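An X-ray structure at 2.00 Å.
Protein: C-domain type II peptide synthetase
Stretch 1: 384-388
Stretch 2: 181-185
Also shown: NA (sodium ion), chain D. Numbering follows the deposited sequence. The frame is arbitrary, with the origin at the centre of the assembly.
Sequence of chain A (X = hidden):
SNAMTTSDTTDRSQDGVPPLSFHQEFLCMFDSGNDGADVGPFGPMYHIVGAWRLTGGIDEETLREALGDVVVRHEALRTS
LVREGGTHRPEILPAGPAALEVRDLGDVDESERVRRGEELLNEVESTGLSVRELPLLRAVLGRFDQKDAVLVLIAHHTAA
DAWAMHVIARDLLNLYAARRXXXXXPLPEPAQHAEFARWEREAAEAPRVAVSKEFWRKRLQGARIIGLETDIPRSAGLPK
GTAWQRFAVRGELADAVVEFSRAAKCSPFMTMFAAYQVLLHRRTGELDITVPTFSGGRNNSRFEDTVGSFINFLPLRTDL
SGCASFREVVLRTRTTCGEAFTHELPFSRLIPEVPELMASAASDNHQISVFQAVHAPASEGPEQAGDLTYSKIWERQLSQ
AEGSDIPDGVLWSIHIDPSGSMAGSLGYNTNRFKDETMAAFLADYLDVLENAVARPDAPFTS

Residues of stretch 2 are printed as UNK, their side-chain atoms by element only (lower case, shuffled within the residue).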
# COMPACT_ATOMS: atom_id res chain seq x y z
N GLN A 384 -12.92 2.30 19.58
CA GLN A 384 -13.41 1.36 20.57
C GLN A 384 -14.40 0.38 20.00
O GLN A 384 -15.26 0.75 19.18
CB GLN A 384 -14.04 2.13 21.73
CG GLN A 384 -14.48 1.25 22.89
CD GLN A 384 -15.12 2.05 23.99
OE1 GLN A 384 -16.12 2.73 23.78
NE2 GLN A 384 -14.52 1.99 25.17
N ALA A 385 -14.25 -0.88 20.40
CA ALA A 385 -15.24 -1.91 20.09
C ALA A 385 -15.54 -2.63 21.40
O ALA A 385 -14.71 -3.36 21.95
CB ALA A 385 -14.73 -2.88 19.01
N GLY A 386 -16.73 -2.37 21.93
CA GLY A 386 -17.11 -2.94 23.20
C GLY A 386 -16.18 -2.50 24.31
O GLY A 386 -16.05 -1.30 24.55
N ASP A 387 -15.54 -3.46 24.97
CA ASP A 387 -14.62 -3.12 26.05
C ASP A 387 -13.17 -3.07 25.59
O ASP A 387 -12.29 -2.92 26.42
CB ASP A 387 -14.78 -4.12 27.21
CG ASP A 387 -14.18 -5.48 26.94
OD1 ASP A 387 -13.76 -5.81 25.80
OD2 ASP A 387 -14.15 -6.27 27.92
N LEU A 388 -12.92 -3.20 24.28
CA LEU A 388 -11.57 -3.02 23.73
C LEU A 388 -11.38 -1.70 22.98
O LEU A 388 -12.19 -1.34 22.13
CB LEU A 388 -11.23 -4.14 22.78
CG LEU A 388 -10.62 -5.39 23.34
CD1 LEU A 388 -10.36 -6.28 22.14
CD2 LEU A 388 -9.32 -5.12 24.13
N UNK A 181 -20.63 -10.31 24.23
CA UNK A 181 -21.84 -9.72 24.78
C UNK A 181 -21.70 -8.27 25.19
O UNK A 181 -22.36 -7.81 26.12
N UNK A 182 -20.82 -7.55 24.51
CA UNK A 182 -20.54 -6.15 24.79
C UNK A 182 -21.20 -5.33 23.71
O UNK A 182 -21.33 -5.80 22.59
n UNK A 182 -17.07 -7.03 25.62
c UNK A 182 -19.04 -5.86 24.81
c UNK A 182 -18.31 -6.64 25.89
o UNK A 182 -18.86 -6.87 26.95
N UNK A 183 -21.56 -4.09 24.02
CA UNK A 183 -22.32 -3.29 23.06
C UNK A 183 -21.46 -2.80 21.90
O UNK A 183 -20.35 -2.27 22.10
c UNK A 183 -21.77 -1.93 24.92
c UNK A 183 -21.18 -3.29 25.21
c UNK A 183 -22.85 -2.14 23.91
N UNK A 184 -21.98 -3.05 20.70
CA UNK A 184 -21.38 -2.60 19.44
C UNK A 184 -22.53 -2.43 18.48
O UNK A 184 -23.51 -3.14 18.57
c UNK A 184 -18.90 -3.38 19.42
c UNK A 184 -20.32 -3.59 18.83
c UNK A 184 -20.77 -5.01 18.95
N UNK A 185 -22.40 -1.53 17.52
CA UNK A 185 -23.42 -1.41 16.48
C UNK A 185 -23.35 -2.56 15.50
O UNK A 185 -22.30 -3.24 15.42
c UNK A 185 -23.06 -0.10 15.80
c UNK A 185 -21.56 -0.07 15.90
c UNK A 185 -21.25 -0.65 17.26
NA NA D . -18.79 -7.61 29.19
O HOH W 1 -21.08 -6.96 28.99
O HOH W 2 -15.13 -6.12 23.48
O HOH W 3 -15.32 -8.58 27.56
O HOH W 4 -18.43 -0.24 20.59
O HOH W 5 -20.12 -9.62 28.74

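Position 181 has backbone atoms and nothing more. No side-chain carbon is present. It is the first residue after a helix to leave helical geometry, with phi 80° and psi 30°, and it closes a Schellman motif. A CB at these angles would be jammed against the carbonyl oxygen of the residue before. The residue is Gly181. It does not touch stretch 1. Its carbonyl oxygen accepts a hydrogen bond from water 1, with Gly181 O 3.3 Å from the water oxygen.

Position 182 carries four side-chain atoms: two carbons, one oxygen and one nitrogen. The first carbon is CB, and the second bears both the oxygen and the nitrogen, so the group is a short amide. The oxygen faces the sodium ion at 2.4 Å, as expected for a carbonyl-type ligand. The nitrogen lies 3.5 Å from OD1 of Asp387. The CA-to-CB bond points toward stretch 1, and CB is 3.9 Å from CA of Gly386. The residue is Asn182. Its rotamer is m, with chi1 at -62°. Waters 1 and 5 also bind the sodium, so Gly181 is linked to the ion through water 1.

Position 183 has three side-chain carbons in a ring that closes onto the backbone nitrogen. That ring identifies Pro183, with a C-gamma endo pucker. The ring itself stays back from stretch 1; its nearest approach is Pro183 CD to Gly386 CA, 4.6 Å. The backbone does the work here: Pro183 O is 3.5 Å from CA of Gly386, a CA-H...O contact with an angle of 136° at the hydrogen.

Position 184 has three side-chain carbons, one carrying the other two, and no ring. The CA-to-CB bond points toward stretch 1. One branch carbon comes within 3.5 Å of the backbone N of Gly386 and 4.2 Å of CB of Ala385. A beta-branched, wholly apolar side chain of this size is valine, so this is Val184. The branch in question is CG1, and its contact with Ala385 is apolar.

Position 185 again shows three carbons closing a ring onto the backbone nitrogen. It is Pro185. Its side chain makes no contact; the nearest approach is Pro185 CD to Gln384 O, 6.4 Å.

The contact centres on the type II' turn from Ala385 to Leu388. Two backbone hydrogen bonds hold that turn: Ala385 N to Leu388 O at 2.7 Å, and Leu388 N to Ala385 O at 2.9 Å. Gly386 packs closely against stretch 2. A CB there would sit 2.9 Å from CB of Asn182, a clash, and its positive phi also favours glycine. No direct hydrogen bond joins the stretches; water supplies the polar links. Water 2 accepts from Asn182 ND2 and Asp387 N. Water 3 accepts from Asn182 ND2 and donates to Asp387 OD2. Water 4 accepts from Gly386 N and donates to Pro183 O. The buried surface is small, 181 Å² over both sides.

Stretch 2 (181-185) GNPVP
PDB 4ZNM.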